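Local coordinates for protein succinate dehydrogenase subunit A (Mycolicibacterium smegmatis, PDB 7D6V) that probably oxidises succinate to fumarate at its bound FAD and passes the electrons to the iron-sulfur subunit on the way to quinone, at residues A[23-28]-A[146-151]; A[40-45]-A[166-171]; A[170-175]-A[189-194]; A[226-231]-A[540-545]. All coordinates share one frame; numbering follows the deposited sequence.

How the contacts relate
Helix 18-30 is the first element used, and contact 1 closes the path from it to helix 136-159. Contact 2 opens on the loop after strand 34-37 and closes at strand 166-169, so contacts 1 and 2 cross along the chain. They also touch, because Ile166 packs on Val24, Arg28 and Ile148. Contact 3 starts where contact 2 ends, sharing His170 and Glu171, and closes the short hairpin 172-191. Contact 4 comes later and closes a much longer path, from residues 226-231 in the FAD-binding range to helix 532-556 in the C-terminal range. Contacts 3 and 4 pack through Thr175 and Arg541. Contacts 2, 3 and 4 all touch FAD.

Contact 1. Residues A[23-28]-A[146-151]; sequences AVIEAR and QKIVSL
In the Rossmann-type FAD-binding fold, Val24, Ile25 and Arg28 of helix 18-30 face Lys147, Ile148 and Leu151 of helix 136-159. The two short segments run nearly parallel, with axes 26° apart and 10.4 Å at closest approach. The contact is mainly apolar. Ile148 reaches across with its CD1 methyl, which meets both Val24 CG1 and Ile25 CG1, each at 3.6 Å. The Val24 and Ile148 side chains cross at about a right angle. Ile25 has CG1 anti to its carbonyl carbon (chi1 -64°), which puts CG1 against Ile148 and leaves CG2 for Leu151. Its CD1 goes on to the aliphatic part of Lys147, 3.7 Å from CG. Ile25 CG2 lies 4.1 Å from Leu151 CD1. At the next turn, Leu151 packs over one face of the Arg28 guanidinium, with CD2 3.3 Å from Arg28 NH1. The charge of Arg28 is met further along helix 136-159, where NH2 forms a salt bridge with Asp155. Helix 18-30 follows a glycine-rich turn consistent with the GxGxxG pattern of dinucleotide-binding folds. Val24 also packs on Val34 and Val36, and Val24, Arg28 and Ile148 all touch Ile166. The two helices therefore lie side by side near the edge of the parallel sheet, helix 18-30 touching strands 34-37 and 166-169, helix 136-159 touching edge strand 166-169.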
# COMPACT_ATOMS: atom_id res chain seq x y z
N ALA A 23 14.40 12.99 -9.24
CA ALA A 23 15.77 13.44 -9.49
C ALA A 23 16.56 12.39 -10.26
O ALA A 23 17.34 12.72 -11.15
CB ALA A 23 16.46 13.78 -8.18
N VAL A 24 16.38 11.11 -9.91
CA VAL A 24 17.08 10.04 -10.61
C VAL A 24 16.66 9.99 -12.07
O VAL A 24 17.50 9.87 -12.97
CB VAL A 24 16.82 8.69 -9.91
CG1 VAL A 24 17.41 7.56 -10.72
CG2 VAL A 24 17.40 8.71 -8.52
N ILE A 25 15.36 10.10 -12.33
CA ILE A 25 14.87 10.08 -13.70
C ILE A 25 15.46 11.25 -14.49
O ILE A 25 15.93 11.08 -15.62
CB ILE A 25 13.33 10.10 -13.73
CG1 ILE A 25 12.78 8.82 -13.09
CG2 ILE A 25 12.82 10.24 -15.15
CD1 ILE A 25 11.32 8.90 -12.73
N GLU A 26 15.46 12.44 -13.89
CA GLU A 26 15.99 13.61 -14.59
C GLU A 26 17.48 13.48 -14.87
O GLU A 26 17.94 13.79 -15.98
CB GLU A 26 15.70 14.87 -13.77
CG GLU A 26 16.28 16.14 -14.36
CD GLU A 26 15.54 16.61 -15.60
OE1 GLU A 26 14.47 16.03 -15.92
OE2 GLU A 26 16.02 17.55 -16.25
N ALA A 27 18.25 13.01 -13.89
CA ALA A 27 19.69 12.87 -14.07
C ALA A 27 20.01 11.83 -15.13
O ALA A 27 20.95 12.00 -15.91
CB ALA A 27 20.35 12.50 -12.74
N ARG A 28 19.24 10.74 -15.18
CA ARG A 28 19.44 9.76 -16.25
C ARG A 28 19.09 10.35 -17.61
O ARG A 28 19.76 10.07 -18.61
CB ARG A 28 18.61 8.51 -15.99
CG ARG A 28 19.01 7.32 -16.85
CD ARG A 28 18.09 7.18 -18.05
NE ARG A 28 18.27 5.92 -18.76
CZ ARG A 28 17.72 5.65 -19.94
NH1 ARG A 28 16.97 6.56 -20.54
NH2 ARG A 28 17.92 4.47 -20.52
N GLN A 146 8.26 2.29 -11.28
CA GLN A 146 8.08 1.57 -12.53
C GLN A 146 8.72 2.30 -13.70
O GLN A 146 9.18 1.67 -14.65
CB GLN A 146 6.60 1.31 -12.78
CG GLN A 146 6.01 0.28 -11.84
CD GLN A 146 4.51 0.33 -11.77
OE1 GLN A 146 3.88 1.24 -12.32
NE2 GLN A 146 3.92 -0.63 -11.08
N LYS A 147 8.76 3.64 -13.65
CA LYS A 147 9.49 4.39 -14.67
C LYS A 147 10.98 4.11 -14.59
O LYS A 147 11.65 4.00 -15.62
CB LYS A 147 9.19 5.88 -14.52
CG LYS A 147 9.96 6.77 -15.47
CD LYS A 147 9.62 6.47 -16.91
CE LYS A 147 10.34 7.42 -17.84
NZ LYS A 147 10.18 7.03 -19.26
N ILE A 148 11.52 4.00 -13.38
CA ILE A 148 12.92 3.61 -13.22
C ILE A 148 13.17 2.24 -13.83
O ILE A 148 14.16 2.01 -14.53
CB ILE A 148 13.33 3.64 -11.73
CG1 ILE A 148 13.15 5.03 -11.14
CG2 ILE A 148 14.76 3.15 -11.55
CD1 ILE A 148 14.26 5.97 -11.46
N VAL A 149 12.27 1.29 -13.55
CA VAL A 149 12.43 -0.06 -14.09
C VAL A 149 12.36 -0.05 -15.61
O VAL A 149 13.11 -0.77 -16.28
CB VAL A 149 11.38 -1.01 -13.47
CG1 VAL A 149 11.35 -2.33 -14.21
CG2 VAL A 149 11.68 -1.23 -12.00
N SER A 150 11.47 0.76 -16.17
CA SER A 150 11.39 0.90 -17.62
C SER A 150 12.69 1.46 -18.20
O SER A 150 13.18 0.99 -19.24
CB SER A 150 10.22 1.81 -17.99
OG SER A 150 10.12 2.00 -19.39
N LEU A 151 13.26 2.46 -17.53
CA LEU A 151 14.50 3.05 -18.02
C LEU A 151 15.64 2.04 -18.00
O LEU A 151 16.44 1.98 -18.94
CB LEU A 151 14.85 4.29 -17.19
CG LEU A 151 13.97 5.51 -17.44
CD1 LEU A 151 14.28 6.62 -16.46
CD2 LEU A 151 14.13 5.99 -18.86

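Contact 2. Residues A[40-45]-A[166-171]; sequences SLFGKA and IRVFHE. With FAD (flavin-adenine dinucleotide), chain D.
Ser40 and Glu171 are joined by the one backbone hydrogen bond of this contact. Glu171 N donates to Ser40 O over 3.0 Å at 160°, and it sits well above the carbonyl plane. The apolar contact on the strand is Val168 with Phe42. Val168 CG1 lies over one face of the Phe42 ring in a CH-pi contact, 4.1 Å from the centroid. Phe42 has CG anti to its backbone N (chi1 -167°), on the side of Val168. Leu41 packs against polar side chains of the loop that follows. It lies beside His170, pointing the same way, with Leu41 CD2 3.3 Å from His170 ND1. Its CG is 3.4 Å from Glu171 OE2. On the cofactor side, Ala45 CB is 3.3 Å from FAD O1A of the diphosphate. Ser40 OG bonds Glu224, which also binds FAD. Leu41 to Lys44 form a type II turn with Gly43 at its third position. A loop of this kind, leaving the second strand of a Rossmann-type sheet beside the cofactor's ribose and diphosphate, suits a dinucleotide-binding domain.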
# COMPACT_ATOMS: atom_id res chain seq x y z
N SER A 40 15.18 1.84 3.20
CA SER A 40 14.15 0.81 3.20
C SER A 40 14.19 0.05 1.88
O SER A 40 15.10 0.21 1.07
CB SER A 40 12.79 1.45 3.46
OG SER A 40 12.52 2.49 2.53
N LEU A 41 13.20 -0.82 1.67
CA LEU A 41 13.08 -1.51 0.40
C LEU A 41 12.63 -0.54 -0.69
O LEU A 41 12.10 0.54 -0.43
CB LEU A 41 12.08 -2.67 0.52
CG LEU A 41 12.52 -3.91 1.29
CD1 LEU A 41 11.38 -4.91 1.40
CD2 LEU A 41 13.73 -4.56 0.66
N PHE A 42 12.87 -0.94 -1.94
CA PHE A 42 12.55 -0.10 -3.08
C PHE A 42 11.04 0.10 -3.18
O PHE A 42 10.28 -0.87 -3.25
CB PHE A 42 13.10 -0.72 -4.36
CG PHE A 42 13.10 0.20 -5.54
CD1 PHE A 42 13.22 1.57 -5.37
CD2 PHE A 42 12.99 -0.30 -6.82
CE1 PHE A 42 13.22 2.41 -6.46
CE2 PHE A 42 13.00 0.53 -7.91
CZ PHE A 42 13.11 1.89 -7.73
N GLY A 43 10.61 1.36 -3.21
CA GLY A 43 9.20 1.67 -3.32
C GLY A 43 8.43 1.69 -2.01
O GLY A 43 7.20 1.65 -2.04
N LYS A 44 9.12 1.74 -0.87
CA LYS A 44 8.48 1.69 0.43
C LYS A 44 8.81 2.91 1.28
O LYS A 44 8.83 2.83 2.51
CB LYS A 44 8.86 0.41 1.17
CG LYS A 44 8.57 -0.86 0.40
CD LYS A 44 8.40 -2.04 1.32
CE LYS A 44 8.03 -3.29 0.56
NZ LYS A 44 6.91 -3.04 -0.39
N ALA A 45 9.06 4.05 0.65
CA ALA A 45 9.36 5.27 1.37
C ALA A 45 8.08 5.87 1.96
O ALA A 45 6.97 5.42 1.69
CB ALA A 45 10.04 6.28 0.45
N ILE A 166 21.57 3.28 -14.25
CA ILE A 166 20.87 3.45 -12.99
C ILE A 166 20.99 2.16 -12.19
O ILE A 166 20.62 1.09 -12.68
CB ILE A 166 19.38 3.80 -13.19
CG1 ILE A 166 19.22 5.20 -13.76
CG2 ILE A 166 18.63 3.68 -11.88
CD1 ILE A 166 17.78 5.60 -13.95
N ARG A 167 21.50 2.26 -10.97
CA ARG A 167 21.52 1.15 -10.03
C ARG A 167 20.87 1.57 -8.73
O ARG A 167 21.10 2.68 -8.24
CB ARG A 167 22.95 0.66 -9.77
CG ARG A 167 23.00 -0.64 -9.01
CD ARG A 167 24.39 -1.22 -8.98
NE ARG A 167 24.48 -2.33 -8.04
CZ ARG A 167 25.60 -2.98 -7.76
NH1 ARG A 167 26.74 -2.64 -8.35
NH2 ARG A 167 25.59 -3.98 -6.89
N VAL A 168 20.05 0.69 -8.17
CA VAL A 168 19.33 0.95 -6.93
C VAL A 168 19.97 0.14 -5.82
O VAL A 168 20.19 -1.07 -5.96
CB VAL A 168 17.83 0.59 -7.06
CG1 VAL A 168 17.09 0.98 -5.80
CG2 VAL A 168 17.23 1.28 -8.27
N PHE A 169 20.29 0.81 -4.71
CA PHE A 169 20.86 0.17 -3.53
C PHE A 169 19.85 0.34 -2.40
O PHE A 169 19.93 1.29 -1.62
CB PHE A 169 22.22 0.79 -3.14
CG PHE A 169 23.26 0.74 -4.22
CD1 PHE A 169 24.31 -0.15 -4.14
CD2 PHE A 169 23.21 1.61 -5.30
CE1 PHE A 169 25.28 -0.19 -5.12
CE2 PHE A 169 24.17 1.57 -6.28
CZ PHE A 169 25.21 0.67 -6.19
N HIS A 170 18.91 -0.59 -2.30
CA HIS A 170 17.94 -0.55 -1.22
C HIS A 170 18.50 -1.24 0.02
O HIS A 170 19.46 -2.01 -0.05
CB HIS A 170 16.62 -1.20 -1.63
CG HIS A 170 16.73 -2.67 -1.91
ND1 HIS A 170 16.38 -3.63 -0.99
CD2 HIS A 170 17.16 -3.34 -3.00
CE1 HIS A 170 16.58 -4.83 -1.51
NE2 HIS A 170 17.06 -4.68 -2.73
N GLU A 171 17.89 -0.94 1.17
CA GLU A 171 18.35 -1.43 2.47
C GLU A 171 19.79 -0.99 2.74
O GLU A 171 20.59 -1.74 3.30
CB GLU A 171 18.22 -2.95 2.56
CG GLU A 171 16.80 -3.50 2.55
CD GLU A 171 16.00 -3.12 3.77
OE1 GLU A 171 16.61 -2.99 4.86
OE2 GLU A 171 14.77 -2.98 3.67
PA FAD D . 10.32 10.18 1.51
O1A FAD D . 9.86 9.56 0.24
O2A FAD D . 9.41 10.23 2.67
O5B FAD D . 11.61 9.36 1.98
C5B FAD D . 12.94 9.80 1.78
C4B FAD D . 13.81 8.62 1.36
O4B FAD D . 15.14 8.80 1.83
C3B FAD D . 13.36 7.29 1.92
O3B FAD D . 13.46 6.35 0.87
C2B FAD D . 14.40 6.95 2.96
O2B FAD D . 14.58 5.55 3.11
C1B FAD D . 15.63 7.59 2.38
N9A FAD D . 16.63 7.85 3.43
C8A FAD D . 16.46 8.59 4.53
N7A FAD D . 17.58 8.62 5.26
C5A FAD D . 18.50 7.89 4.62
C6A FAD D . 19.90 7.50 4.84
N6A FAD D . 20.58 7.91 5.92
N1A FAD D . 20.49 6.72 3.92
C2A FAD D . 19.84 6.30 2.83
N3A FAD D . 18.57 6.61 2.57
C4A FAD D . 17.86 7.38 3.41
N1 FAD D . 1.65 15.56 1.81
C2 FAD D . 0.66 15.94 0.99
O2 FAD D . 0.89 16.84 0.17
N3 FAD D . -0.56 15.41 1.01
C4 FAD D . -0.89 14.44 1.86
O4 FAD D . -2.03 13.96 1.86
C4X FAD D . 0.13 13.96 2.80
N5 FAD D . -0.13 12.99 3.69
C5X FAD D . 0.82 12.57 4.53
C6 FAD D . 0.53 11.56 5.44
C7 FAD D . 1.51 11.12 6.32
C7M FAD D . 1.21 10.03 7.31
C8 FAD D . 2.85 11.72 6.28
C8M FAD D . 3.91 11.25 7.23
C9 FAD D . 3.15 12.73 5.38
C9A FAD D . 2.18 13.17 4.51
N10 FAD D . 2.47 14.18 3.59
C10 FAD D . 1.46 14.59 2.72
C1' FAD D . 3.80 14.78 3.53
C2' FAD D . 4.55 14.22 2.33
O2' FAD D . 4.22 12.85 2.13
C3' FAD D . 6.06 14.29 2.50
O3' FAD D . 6.44 15.66 2.55
C4' FAD D . 6.76 13.63 1.32
O4' FAD D . 6.40 12.26 1.26
C5' FAD D . 8.27 13.71 1.44
O5' FAD D . 8.82 12.89 0.41
P FAD D . 10.38 12.74 0.17
O1P FAD D . 10.56 12.15 -1.18
O2P FAD D . 11.07 14.02 0.48
O3P FAD D . 10.86 11.67 1.28

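Contact 3. Residues A[170-175]-A[189-194]; sequences HETSIT and GYYRET. With FAD (flavin-adenine dinucleotide), chain D.
Glu171 O takes a 3.0 Å hydrogen bond from Arg192 N, nearly straight at 165°, at the open end of an antiparallel beta hairpin. Strands 172-179 and 184-191 form this hairpin. In this part of it Ser173 and Tyr190 form the hydrogen-bonded pair: Ser173 N gives to Tyr190 O at 3.1 Å, and Tyr190 N gives to Ser173 O at 3.0 Å. Thr172 with Tyr191 and Ile174 with Gly189 are non-hydrogen-bonded pairs. Outside the strands, Arg192 NH1 makes a salt bridge with Glu171 OE1 at 3.2 Å, although the hydrogen bond within it is weak. Tyr190 has CG between its backbone N and carbonyl carbon (chi1 62°), and Ser173 CB lies over one face of its ring in a CH-pi contact. Thr175 CG2 comes in at the edge of the same ring, 3.5 Å from CE1. Thr172 and Tyr191 lie side by side on the opposite face of the sheet from Ser173 and Tyr190; Tyr191 OH bonds Glu5. The strand also reads the cofactor's adenine through its backbone: Ile174 O accepts from FAD N6A at 3.2 Å, and Ile174 N donates to FAD N1A over 3.1 Å at 172°.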
# COMPACT_ATOMS: atom_id res chain seq x y z
N HIS A 170 18.91 -0.59 -2.30
CA HIS A 170 17.94 -0.55 -1.22
C HIS A 170 18.50 -1.24 0.02
O HIS A 170 19.46 -2.01 -0.05
CB HIS A 170 16.62 -1.20 -1.63
CG HIS A 170 16.73 -2.67 -1.91
ND1 HIS A 170 16.38 -3.63 -0.99
CD2 HIS A 170 17.16 -3.34 -3.00
CE1 HIS A 170 16.58 -4.83 -1.51
NE2 HIS A 170 17.06 -4.68 -2.73
N GLU A 171 17.89 -0.94 1.17
CA GLU A 171 18.35 -1.43 2.47
C GLU A 171 19.79 -0.99 2.74
O GLU A 171 20.59 -1.74 3.30
CB GLU A 171 18.22 -2.95 2.56
CG GLU A 171 16.80 -3.50 2.55
CD GLU A 171 16.00 -3.12 3.77
OE1 GLU A 171 16.61 -2.99 4.86
OE2 GLU A 171 14.77 -2.98 3.67
N THR A 172 20.12 0.23 2.34
CA THR A 172 21.44 0.80 2.52
C THR A 172 21.31 2.14 3.22
O THR A 172 20.47 2.96 2.83
CB THR A 172 22.18 0.96 1.19
OG1 THR A 172 22.15 -0.29 0.48
CG2 THR A 172 23.62 1.37 1.42
N SER A 173 22.13 2.38 4.23
CA SER A 173 22.05 3.58 5.05
C SER A 173 23.36 4.35 4.95
O SER A 173 24.43 3.78 5.15
CB SER A 173 21.76 3.22 6.51
OG SER A 173 21.72 4.37 7.33
N ILE A 174 23.26 5.63 4.63
CA ILE A 174 24.42 6.51 4.48
C ILE A 174 24.65 7.22 5.80
O ILE A 174 23.73 7.82 6.37
CB ILE A 174 24.22 7.51 3.34
CG1 ILE A 174 24.12 6.78 2.00
CG2 ILE A 174 25.35 8.52 3.31
CD1 ILE A 174 25.36 6.02 1.61
N THR A 175 25.89 7.16 6.30
CA THR A 175 26.22 7.74 7.59
C THR A 175 27.15 8.95 7.51
O THR A 175 27.25 9.68 8.50
CB THR A 175 26.88 6.69 8.50
OG1 THR A 175 28.19 6.39 8.02
CG2 THR A 175 26.05 5.41 8.51
N GLY A 189 28.59 4.54 3.76
CA GLY A 189 27.50 3.95 4.49
C GLY A 189 27.70 2.46 4.68
O GLY A 189 28.78 1.93 4.43
N TYR A 190 26.64 1.79 5.11
CA TYR A 190 26.69 0.36 5.37
C TYR A 190 25.45 -0.30 4.80
O TYR A 190 24.39 0.32 4.65
CB TYR A 190 26.80 0.06 6.87
CG TYR A 190 25.61 0.54 7.68
CD1 TYR A 190 25.60 1.81 8.24
CD2 TYR A 190 24.51 -0.27 7.89
CE1 TYR A 190 24.53 2.25 8.97
CE2 TYR A 190 23.43 0.17 8.62
CZ TYR A 190 23.45 1.43 9.16
OH TYR A 190 22.38 1.87 9.90
N TYR A 191 25.59 -1.59 4.49
CA TYR A 191 24.45 -2.42 4.12
C TYR A 191 23.76 -2.91 5.38
O TYR A 191 24.41 -3.41 6.30
CB TYR A 191 24.90 -3.61 3.28
CG TYR A 191 25.36 -3.26 1.89
CD1 TYR A 191 26.69 -3.35 1.53
CD2 TYR A 191 24.45 -2.88 0.92
CE1 TYR A 191 27.11 -3.04 0.26
CE2 TYR A 191 24.86 -2.57 -0.36
CZ TYR A 191 26.19 -2.66 -0.68
OH TYR A 191 26.60 -2.36 -1.96
N ARG A 192 22.43 -2.75 5.43
CA ARG A 192 21.70 -3.23 6.60
C ARG A 192 21.81 -4.74 6.73
O ARG A 192 22.00 -5.26 7.84
CB ARG A 192 20.23 -2.82 6.51
CG ARG A 192 19.99 -1.33 6.67
CD ARG A 192 18.51 -1.06 6.86
NE ARG A 192 18.10 -1.31 8.24
CZ ARG A 192 16.85 -1.57 8.61
NH1 ARG A 192 15.88 -1.62 7.70
NH2 ARG A 192 16.56 -1.79 9.88
N GLU A 193 21.72 -5.47 5.62
CA GLU A 193 21.66 -6.93 5.67
C GLU A 193 22.93 -7.53 6.27
O GLU A 193 22.87 -8.43 7.11
CB GLU A 193 21.41 -7.49 4.28
CG GLU A 193 21.74 -8.96 4.14
CD GLU A 193 21.76 -9.41 2.70
OE1 GLU A 193 21.66 -8.55 1.80
OE2 GLU A 193 21.87 -10.63 2.46
N THR A 194 24.09 -7.04 5.84
CA THR A 194 25.36 -7.65 6.22
C THR A 194 26.20 -6.80 7.16
O THR A 194 27.11 -7.34 7.80
CB THR A 194 26.19 -7.97 4.97
OG1 THR A 194 26.29 -6.80 4.15
CG2 THR A 194 25.55 -9.08 4.18
PA FAD D . 10.32 10.18 1.51
O1A FAD D . 9.86 9.56 0.24
O2A FAD D . 9.41 10.23 2.67
O5B FAD D . 11.61 9.36 1.98
C5B FAD D . 12.94 9.80 1.78
C4B FAD D . 13.81 8.62 1.36
O4B FAD D . 15.14 8.80 1.83
C3B FAD D . 13.36 7.29 1.92
O3B FAD D . 13.46 6.35 0.87
C2B FAD D . 14.40 6.95 2.96
O2B FAD D . 14.58 5.55 3.11
C1B FAD D . 15.63 7.59 2.38
N9A FAD D . 16.63 7.85 3.43
C8A FAD D . 16.46 8.59 4.53
N7A FAD D . 17.58 8.62 5.26
C5A FAD D . 18.50 7.89 4.62
C6A FAD D . 19.90 7.50 4.84
N6A FAD D . 20.58 7.91 5.92
N1A FAD D . 20.49 6.72 3.92
C2A FAD D . 19.84 6.30 2.83
N3A FAD D . 18.57 6.61 2.57
C4A FAD D . 17.86 7.38 3.41
N1 FAD D . 1.65 15.56 1.81
C2 FAD D . 0.66 15.94 0.99
O2 FAD D . 0.89 16.84 0.17
N3 FAD D . -0.56 15.41 1.01
C4 FAD D . -0.89 14.44 1.86
O4 FAD D . -2.03 13.96 1.86
C4X FAD D . 0.13 13.96 2.80
N5 FAD D . -0.13 12.99 3.69
C5X FAD D . 0.82 12.57 4.53
C6 FAD D . 0.53 11.56 5.44
C7 FAD D . 1.51 11.12 6.32
C7M FAD D . 1.21 10.03 7.31
C8 FAD D . 2.85 11.72 6.28
C8M FAD D . 3.91 11.25 7.23
C9 FAD D . 3.15 12.73 5.38
C9A FAD D . 2.18 13.17 4.51
N10 FAD D . 2.47 14.18 3.59
C10 FAD D . 1.46 14.59 2.72
C1' FAD D . 3.80 14.78 3.53
C2' FAD D . 4.55 14.22 2.33
O2' FAD D . 4.22 12.85 2.13
C3' FAD D . 6.06 14.29 2.50
O3' FAD D . 6.44 15.66 2.55
C4' FAD D . 6.76 13.63 1.32
O4' FAD D . 6.40 12.26 1.26
C5' FAD D . 8.27 13.71 1.44
O5' FAD D . 8.82 12.89 0.41
P FAD D . 10.38 12.74 0.17
O1P FAD D . 10.56 12.15 -1.18
O2P FAD D . 11.07 14.02 0.48
O3P FAD D . 10.86 11.67 1.28

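Contact 4. Residues A[226-231]-A[540-545]; sequences TGDGHA and MRNMLL. With FAD (flavin-adenine dinucleotide), chain D.
Asp228 and Asn542 both carry CG anti to the carbonyl carbon, with chi1 of -64° and -50°. These torsions bring the carboxylate and the amide together, their planes 85° apart. The modelled approach of Asp228 OD1 to Asn542 ND2 is too short to trust, so its nature is doubtful. The other ends have clearer partners. Asp228 OD2 accepts a weak hydrogen bond from FAD N6A at 3.3 Å and forms a salt bridge with Lys39, while Asn542 OD1 bonds Arg235. Asp228 thus links the adenine amino group to a lysine. Lys39 would probably favour the carboxylate, partly offset by nearby Asp539. The contact joins the FAD-binding part of the chain to helix 532-556 of the fumarate reductase flavoprotein C-terminal family. Gly229 takes the N-cap position of helix 230-236, with backbone angles that call for glycine. In the first turn, Ala231 points its CB at helix 532-556, where it lies 3.5 Å from Asn542 OD1. Leu545 CD2 reaches the same methyl at 4.0 Å. Before the turn, Thr226 O faces Met543 CG at 3.3 Å. Met543 also packs on His485 and Leu488 of helix 481-495.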
# COMPACT_ATOMS: atom_id res chain seq x y z
N THR A 226 14.49 9.84 10.80
CA THR A 226 15.38 10.08 11.92
C THR A 226 16.20 11.35 11.76
O THR A 226 17.20 11.53 12.46
CB THR A 226 16.31 8.89 12.13
OG1 THR A 226 17.15 8.73 10.98
CG2 THR A 226 15.51 7.62 12.35
N GLY A 227 15.82 12.24 10.86
CA GLY A 227 16.56 13.47 10.65
C GLY A 227 17.82 13.32 9.84
O GLY A 227 18.62 14.26 9.80
N ASP A 228 18.03 12.17 9.21
CA ASP A 228 19.16 12.02 8.30
C ASP A 228 18.99 12.96 7.12
O ASP A 228 17.87 13.33 6.74
CB ASP A 228 19.26 10.58 7.82
CG ASP A 228 19.55 9.61 8.94
OD1 ASP A 228 20.18 10.01 9.94
OD2 ASP A 228 19.14 8.44 8.83
N GLY A 229 20.11 13.36 6.53
CA GLY A 229 20.05 14.34 5.47
C GLY A 229 20.22 15.73 6.03
O GLY A 229 21.16 16.44 5.64
N HIS A 230 19.35 16.14 6.96
CA HIS A 230 19.58 17.38 7.69
C HIS A 230 20.94 17.35 8.38
O HIS A 230 21.77 18.25 8.17
CB HIS A 230 18.47 17.59 8.72
CG HIS A 230 17.09 17.68 8.13
ND1 HIS A 230 16.43 18.87 7.96
CD2 HIS A 230 16.25 16.71 7.69
CE1 HIS A 230 15.24 18.64 7.43
NE2 HIS A 230 15.11 17.33 7.26
N ALA A 231 21.20 16.30 9.15
CA ALA A 231 22.48 16.17 9.84
C ALA A 231 23.62 15.92 8.87
O ALA A 231 24.73 16.40 9.10
CB ALA A 231 22.41 15.05 10.87
N MET A 540 20.85 7.97 16.35
CA MET A 540 20.66 8.85 17.49
C MET A 540 21.50 10.12 17.39
O MET A 540 21.09 11.16 17.90
CB MET A 540 20.96 8.10 18.78
CG MET A 540 19.74 7.53 19.48
SD MET A 540 18.46 8.75 19.78
CE MET A 540 19.13 9.58 21.22
N ARG A 541 22.67 10.05 16.75
CA ARG A 541 23.50 11.25 16.66
C ARG A 541 22.87 12.29 15.73
O ARG A 541 22.86 13.49 16.05
CB ARG A 541 24.92 10.87 16.20
CG ARG A 541 25.07 10.49 14.74
CD ARG A 541 26.45 9.95 14.43
NE ARG A 541 27.47 10.99 14.36
CZ ARG A 541 28.19 11.26 13.27
NH1 ARG A 541 28.00 10.56 12.16
NH2 ARG A 541 29.10 12.22 13.30
N ASN A 542 22.31 11.85 14.61
CA ASN A 542 21.57 12.75 13.74
C ASN A 542 20.36 13.32 14.45
O ASN A 542 20.05 14.51 14.34
CB ASN A 542 21.14 12.03 12.46
CG ASN A 542 22.28 11.29 11.81
OD1 ASN A 542 23.41 11.79 11.75
ND2 ASN A 542 22.00 10.10 11.31
N MET A 543 19.64 12.47 15.20
CA MET A 543 18.47 12.95 15.92
C MET A 543 18.84 14.00 16.96
O MET A 543 18.15 15.01 17.10
CB MET A 543 17.73 11.78 16.56
CG MET A 543 16.69 11.15 15.65
SD MET A 543 15.66 9.92 16.46
CE MET A 543 16.68 8.47 16.32
N LEU A 544 19.95 13.79 17.67
CA LEU A 544 20.39 14.76 18.67
C LEU A 544 20.78 16.08 18.03
O LEU A 544 20.42 17.15 18.54
CB LEU A 544 21.55 14.19 19.48
CG LEU A 544 21.23 13.08 20.49
CD1 LEU A 544 22.50 12.43 20.99
CD2 LEU A 544 20.42 13.63 21.65
N LEU A 545 21.51 16.03 16.91
CA LEU A 545 21.90 17.26 16.23
C LEU A 545 20.68 18.04 15.76
O LEU A 545 20.58 19.26 15.95
CB LEU A 545 22.83 16.93 15.07
CG LEU A 545 23.57 18.09 14.40
CD1 LEU A 545 24.44 18.79 15.41
CD2 LEU A 545 24.40 17.59 13.24
PA FAD D . 10.32 10.18 1.51
O1A FAD D . 9.86 9.56 0.24
O2A FAD D . 9.41 10.23 2.67
O5B FAD D . 11.61 9.36 1.98
C5B FAD D . 12.94 9.80 1.78
C4B FAD D . 13.81 8.62 1.36
O4B FAD D . 15.14 8.80 1.83
C3B FAD D . 13.36 7.29 1.92
O3B FAD D . 13.46 6.35 0.87
C2B FAD D . 14.40 6.95 2.96
O2B FAD D . 14.58 5.55 3.11
C1B FAD D . 15.63 7.59 2.38
N9A FAD D . 16.63 7.85 3.43
C8A FAD D . 16.46 8.59 4.53
N7A FAD D . 17.58 8.62 5.26
C5A FAD D . 18.50 7.89 4.62
C6A FAD D . 19.90 7.50 4.84
N6A FAD D . 20.58 7.91 5.92
N1A FAD D . 20.49 6.72 3.92
C2A FAD D . 19.84 6.30 2.83
N3A FAD D . 18.57 6.61 2.57
C4A FAD D . 17.86 7.38 3.41
N1 FAD D . 1.65 15.56 1.81
C2 FAD D . 0.66 15.94 0.99
O2 FAD D . 0.89 16.84 0.17
N3 FAD D . -0.56 15.41 1.01
C4 FAD D . -0.89 14.44 1.86
O4 FAD D . -2.03 13.96 1.86
C4X FAD D . 0.13 13.96 2.80
N5 FAD D . -0.13 12.99 3.69
C5X FAD D . 0.82 12.57 4.53
C6 FAD D . 0.53 11.56 5.44
C7 FAD D . 1.51 11.12 6.32
C7M FAD D . 1.21 10.03 7.31
C8 FAD D . 2.85 11.72 6.28
C8M FAD D . 3.91 11.25 7.23
C9 FAD D . 3.15 12.73 5.38
C9A FAD D . 2.18 13.17 4.51
N10 FAD D . 2.47 14.18 3.59
C10 FAD D . 1.46 14.59 2.72
C1' FAD D . 3.80 14.78 3.53
C2' FAD D . 4.55 14.22 2.33
O2' FAD D . 4.22 12.85 2.13
C3' FAD D . 6.06 14.29 2.50
O3' FAD D . 6.44 15.66 2.55
C4' FAD D . 6.76 13.63 1.32
O4' FAD D . 6.40 12.26 1.26
C5' FAD D . 8.27 13.71 1.44
O5' FAD D . 8.82 12.89 0.41
P FAD D . 10.38 12.74 0.17
O1P FAD D . 10.56 12.15 -1.18
O2P FAD D . 11.07 14.02 0.48
O3P FAD D . 10.86 11.67 1.28